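Local atomic coordinates of cell wall surface anchor family protein (PDB entry 3TW0), a protein that probably acts as the adhesive tip pilin of Group B Streptococcus pili, binding host components through a metal-containing von Willebrand factor A domain. Residues N21-E26 against S31-K36; T101-S106 against E127-N132. The protein carries 2 engineered substitutions. All coordinates share one frame; numbering follows the deposited sequence.

The two contacts follow each other along the chain, without nesting or crossing. After strand 11-18 the chain enters the metal-binding loop 21-26. It passes through helix 27-30, and contact 1 closes this short excursion where 31-36 begins helix 33-48. Contact 2 opens later, just past strand 97-101. It closes a longer loop that takes in strands 107-108 and 110-111 and helix 114-122, and ends on 127-132. The two sites then meet. Asn25 N donates to Glu127 OE2, and Asn24 ND2 binds Ala128 O. Segment 127-132 therefore lies against the metal loop while reaching across to 101-106.

Contact 1: residues N21-E26 against S31-K36; sequences NSMNNE and SQRALK. With MG (magnesium ion), chain E; ACT (acetate ion), chain F.
Asn25 meets the start of helix 33-48 with its side-chain amide. Its OD1 accepts from Leu35 N at 2.8 Å, nearly straight at 166°, with the N-H in the amide plane on a lone pair. The torsion chi1 of -69° sets CG beside the backbone N and lets OD1 reach this first-turn N-H. The backbone O of Asn25 accepts from Gln32 N at 3.1 Å, also on a lone pair. The neighbouring helix N-H groups are served too. Ala34 N makes a weak, bent bond of 2.9 Å to Met23 O. Water 1 bridges Arg33 N to Asn24 O.

Arg33 runs back along the loop, extended from CG to NE. Its NH1 donates to Ser22 O at 2.8 Å. That oxygen lies at the guanidinium edge, in its plane, while the donor is tilted 29° from the carbonyl plane. Met23 crosses this arm at about a right angle. Its chain bends at chi2 and chi3, and SD comes to 4.1 Å from Arg33 CB.

Ser22 is the last serine of the Asp-x-Ser-x-Ser sequence of a metal ion-dependent adhesion site (MIDAS), the hallmark of many von Willebrand factor A domains. Ser22 OG binds the magnesium, as do Ser20 and Thr143. An acetate oxygen at 2.1 Å from the magnesium and two waters complete six ligands. The acetate probably comes from the crystallisation liquor and may mimic a ligand carboxylate. Its O also accepts from Ser22 N at 3.1 Å.

Further out, Asp173 is hydrogen-bonded to Ser22 OG, and Gly326 O takes Arg33 NH2. Asn25 ND2 donates to Lys126 O. Asn24 OD1 caps Glu26 N ahead of helix 27-30, with the donor above the amide plane.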
# COMPACT_ATOMS: atom_id res chain seq x y z
N ASN A 21 -0.43 -6.26 -7.68
CA ASN A 21 -0.87 -6.60 -9.05
C ASN A 21 -0.21 -5.76 -10.13
O ASN A 21 0.07 -6.27 -11.23
CB ASN A 21 -2.39 -6.48 -9.16
CG ASN A 21 -3.11 -7.45 -8.27
OD1 ASN A 21 -2.54 -8.48 -7.87
ND2 ASN A 21 -4.35 -7.12 -7.92
N SER A 22 0.06 -4.48 -9.82
CA SER A 22 0.76 -3.61 -10.78
C SER A 22 2.15 -4.18 -11.12
O SER A 22 2.75 -3.80 -12.15
CB SER A 22 0.87 -2.17 -10.26
OG SER A 22 1.76 -2.08 -9.14
N MET A 23 2.65 -5.10 -10.29
CA MET A 23 3.98 -5.66 -10.54
C MET A 23 3.92 -6.88 -11.47
O MET A 23 4.96 -7.39 -11.87
CB MET A 23 4.70 -6.03 -9.23
CG MET A 23 4.92 -4.86 -8.27
SD MET A 23 6.23 -3.73 -8.78
CE MET A 23 7.67 -4.72 -8.51
N ASN A 24 2.72 -7.38 -11.79
CA ASN A 24 2.59 -8.51 -12.75
C ASN A 24 3.47 -8.26 -13.98
O ASN A 24 3.53 -7.13 -14.51
CB ASN A 24 1.14 -8.77 -13.12
CG ASN A 24 0.98 -9.87 -14.17
OD1 ASN A 24 1.11 -9.63 -15.37
ND2 ASN A 24 0.72 -11.08 -13.72
N ASN A 25 4.16 -9.31 -14.43
CA ASN A 25 5.18 -9.18 -15.50
C ASN A 25 4.66 -8.63 -16.86
O ASN A 25 5.40 -7.99 -17.60
CB ASN A 25 5.97 -10.49 -15.69
CG ASN A 25 6.89 -10.80 -14.51
OD1 ASN A 25 7.60 -9.93 -14.02
ND2 ASN A 25 6.86 -12.06 -14.06
N GLU A 26 3.38 -8.87 -17.15
CA GLU A 26 2.70 -8.32 -18.34
C GLU A 26 2.51 -6.79 -18.32
O GLU A 26 2.55 -6.16 -19.39
CB GLU A 26 1.34 -8.99 -18.54
CG GLU A 26 1.44 -10.47 -18.91
CD GLU A 26 0.11 -11.06 -19.33
OE1 GLU A 26 0.10 -12.05 -20.08
OE2 GLU A 26 -0.94 -10.53 -18.92
N SER A 31 6.93 -4.98 -18.94
CA SER A 31 8.08 -4.39 -18.25
C SER A 31 8.76 -5.38 -17.30
O SER A 31 9.82 -5.08 -16.77
CB SER A 31 7.63 -3.14 -17.50
OG SER A 31 7.63 -2.01 -18.35
N GLN A 32 8.13 -6.55 -17.09
CA GLN A 32 8.62 -7.64 -16.22
C GLN A 32 8.99 -7.17 -14.82
O GLN A 32 10.04 -7.52 -14.27
CB GLN A 32 9.77 -8.40 -16.88
CG GLN A 32 9.39 -9.10 -18.19
CD GLN A 32 10.58 -9.80 -18.87
OE1 GLN A 32 10.51 -10.99 -19.15
NE2 GLN A 32 11.65 -9.06 -19.12
N ARG A 33 8.08 -6.39 -14.25
CA ARG A 33 8.30 -5.78 -12.95
C ARG A 33 8.67 -6.80 -11.87
O ARG A 33 9.73 -6.69 -11.26
CB ARG A 33 7.09 -4.94 -12.55
CG ARG A 33 7.08 -3.57 -13.19
CD ARG A 33 5.87 -2.84 -12.75
NE ARG A 33 5.83 -1.50 -13.31
CZ ARG A 33 4.72 -0.86 -13.65
NH1 ARG A 33 3.54 -1.46 -13.50
NH2 ARG A 33 4.80 0.38 -14.14
N ALA A 34 7.85 -7.83 -11.69
CA ALA A 34 8.07 -8.78 -10.59
C ALA A 34 9.32 -9.62 -10.77
O ALA A 34 10.04 -9.87 -9.80
CB ALA A 34 6.89 -9.65 -10.39
N LEU A 35 9.54 -10.08 -11.99
CA LEU A 35 10.73 -10.89 -12.29
C LEU A 35 11.97 -10.06 -11.94
O LEU A 35 12.88 -10.55 -11.25
CB LEU A 35 10.76 -11.33 -13.76
CG LEU A 35 12.06 -11.91 -14.39
CD1 LEU A 35 12.54 -13.20 -13.75
CD2 LEU A 35 11.92 -12.10 -15.90
N LYS A 36 11.99 -8.82 -12.40
CA LYS A 36 13.14 -7.94 -12.22
C LYS A 36 13.34 -7.54 -10.76
O LYS A 36 14.47 -7.47 -10.28
CB LYS A 36 13.04 -6.73 -13.17
CG LYS A 36 13.23 -7.12 -14.68
CD LYS A 36 13.01 -5.98 -15.69
CE LYS A 36 13.07 -4.59 -15.03
NZ LYS A 36 13.97 -3.62 -15.75
MG MG E . 1.16 -1.89 -7.08
C ACT F . -1.92 -2.32 -7.19
O ACT F . -0.76 -2.58 -7.56
OXT ACT F . -1.98 -1.51 -6.24
CH3 ACT F . -3.16 -2.95 -7.82
O HOH W 1 5.37 -5.53 -15.47
O HOH W 2 2.96 -1.24 -6.84
O HOH W 3 0.56 0.14 -7.72

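Contact 2: residues T101-S106 against E127-N132; sequences TTHNYS and EAEHIN
His103 and Glu129 reach for each other from opposite directions and meet in a His-carboxylate hydrogen bond. The histidine is the donor: NE2 lies 2.9 Å from Glu129 OE2. The bond is moderately bent, with 134° at the hydrogen. OE2 sits at the ring edge, close to the imidazole plane, and is approached nearly along its C-O direction. Ring and carboxylate planes are only 15° apart. His103 CD2 is also near, 3.4 Å from Glu129 OE2. The glutamate gets there by folding: chi2 of -57° bends a side chain that leaves its backbone at an angle to the other segment. The carboxylate may favour a charged imidazole.

Tyr105 backs the histidine from within its own segment. Its OH stands 3.3 Å above the His103 ring plane, over the centre. In return, His103 CB lies over one face of the Tyr105 ring. Packed this way, the imidazole should have less freedom to turn.

Both segments are irregular loops at the surface of the von Willebrand factor A fold. One follows strand 97-101 of the antiparallel sheet, and the other lies between helices 114-122 and 145-159. Their backbones stay well apart, the closest CA atoms, those of His103 and Ala128, being 10.7 Å from each other, and side chains span the gap. The Glu129 side chain is about 11 Å from the bound magnesium, near the metal site but not part of it.

Water 4 adds a second, looser link. It is 2.7 Å from Tyr105 OH and donates weakly to Glu127 O. Glu127 folds back so that OE2 accepts from its neighbour Ala128 N at 3.0 Å, on the anti side of the carboxylate.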
# COMPACT_ATOMS: atom_id res chain seq x y z
N THR A 101 -5.81 -17.19 2.39
CA THR A 101 -4.49 -17.45 2.91
C THR A 101 -3.47 -16.92 1.91
O THR A 101 -3.49 -17.30 0.73
CB THR A 101 -4.30 -18.97 3.14
OG1 THR A 101 -5.24 -19.41 4.13
CG2 THR A 101 -2.90 -19.29 3.63
N THR A 102 -2.59 -16.04 2.38
CA THR A 102 -1.60 -15.40 1.49
C THR A 102 -0.50 -16.40 1.21
O THR A 102 -0.31 -17.33 1.98
CB THR A 102 -0.97 -14.15 2.17
OG1 THR A 102 -0.43 -14.50 3.45
CG2 THR A 102 -2.02 -13.01 2.34
N HIS A 103 0.20 -16.23 0.09
CA HIS A 103 1.48 -16.87 -0.13
C HIS A 103 2.47 -16.46 0.97
O HIS A 103 2.45 -15.32 1.44
CB HIS A 103 2.09 -16.38 -1.45
CG HIS A 103 1.30 -16.71 -2.67
ND1 HIS A 103 1.00 -18.01 -3.05
CD2 HIS A 103 0.79 -15.91 -3.64
CE1 HIS A 103 0.34 -17.99 -4.19
NE2 HIS A 103 0.18 -16.73 -4.57
N ASN A 104 3.35 -17.36 1.36
CA ASN A 104 4.43 -17.05 2.30
C ASN A 104 5.64 -16.65 1.49
O ASN A 104 6.50 -17.48 1.15
CB ASN A 104 4.76 -18.23 3.20
CG ASN A 104 5.73 -17.85 4.31
OD1 ASN A 104 6.18 -16.71 4.39
ND2 ASN A 104 5.98 -18.79 5.22
N TYR A 105 5.71 -15.36 1.18
CA TYR A 105 6.80 -14.83 0.40
C TYR A 105 7.74 -14.03 1.32
O TYR A 105 8.56 -13.23 0.86
CB TYR A 105 6.27 -13.97 -0.75
CG TYR A 105 5.60 -14.72 -1.90
CD1 TYR A 105 5.90 -16.06 -2.20
CD2 TYR A 105 4.68 -14.07 -2.72
CE1 TYR A 105 5.28 -16.72 -3.28
CE2 TYR A 105 4.05 -14.70 -3.77
CZ TYR A 105 4.36 -16.01 -4.06
OH TYR A 105 3.73 -16.60 -5.13
N SER A 106 7.62 -14.26 2.63
CA SER A 106 8.38 -13.47 3.60
C SER A 106 9.34 -14.32 4.45
O SER A 106 9.15 -15.54 4.62
CB SER A 106 7.42 -12.67 4.47
OG SER A 106 6.73 -11.69 3.68
N GLU A 127 6.81 -13.42 -9.83
CA GLU A 127 5.59 -13.05 -10.54
C GLU A 127 4.60 -12.54 -9.51
O GLU A 127 4.72 -12.89 -8.33
CB GLU A 127 5.03 -14.27 -11.34
CG GLU A 127 3.80 -13.99 -12.23
CD GLU A 127 4.06 -12.91 -13.28
OE1 GLU A 127 4.53 -13.23 -14.40
OE2 GLU A 127 3.80 -11.72 -12.99
N ALA A 128 3.65 -11.71 -9.96
CA ALA A 128 2.52 -11.21 -9.17
C ALA A 128 1.17 -11.73 -9.74
O ALA A 128 1.14 -12.31 -10.83
CB ALA A 128 2.55 -9.69 -9.13
N GLU A 129 0.05 -11.54 -9.02
CA GLU A 129 -1.26 -12.09 -9.45
C GLU A 129 -1.80 -11.48 -10.73
O GLU A 129 -1.50 -10.32 -11.06
CB GLU A 129 -2.35 -11.98 -8.38
CG GLU A 129 -2.08 -12.62 -7.01
CD GLU A 129 -1.75 -14.10 -7.03
OE1 GLU A 129 -2.07 -14.82 -8.02
OE2 GLU A 129 -1.12 -14.54 -6.05
N HIS A 130 -2.61 -12.28 -11.42
CA HIS A 130 -3.20 -11.92 -12.71
C HIS A 130 -4.71 -11.96 -12.58
O HIS A 130 -5.26 -12.87 -11.97
CB HIS A 130 -2.74 -12.91 -13.80
CG HIS A 130 -3.07 -12.47 -15.20
ND1 HIS A 130 -2.18 -12.60 -16.25
CD2 HIS A 130 -4.18 -11.89 -15.72
CE1 HIS A 130 -2.73 -12.13 -17.35
NE2 HIS A 130 -3.93 -11.68 -17.06
N ILE A 131 -5.37 -10.95 -13.15
CA ILE A 131 -6.84 -10.83 -13.10
C ILE A 131 -7.54 -12.12 -13.59
O ILE A 131 -8.67 -12.40 -13.18
CB ILE A 131 -7.32 -9.55 -13.88
CG1 ILE A 131 -8.82 -9.26 -13.63
CG2 ILE A 131 -7.00 -9.65 -15.38
CD1 ILE A 131 -9.22 -7.81 -13.97
N ASN A 132 -6.84 -12.88 -14.44
CA ASN A 132 -7.29 -14.19 -14.94
C ASN A 132 -6.57 -15.45 -14.32
O ASN A 132 -6.83 -16.59 -14.72
CB ASN A 132 -7.25 -14.21 -16.48
CG ASN A 132 -8.18 -13.14 -17.10
OD1 ASN A 132 -9.21 -12.79 -16.53
ND2 ASN A 132 -7.80 -12.63 -18.27
O HOH W 4 2.59 -14.95 -6.88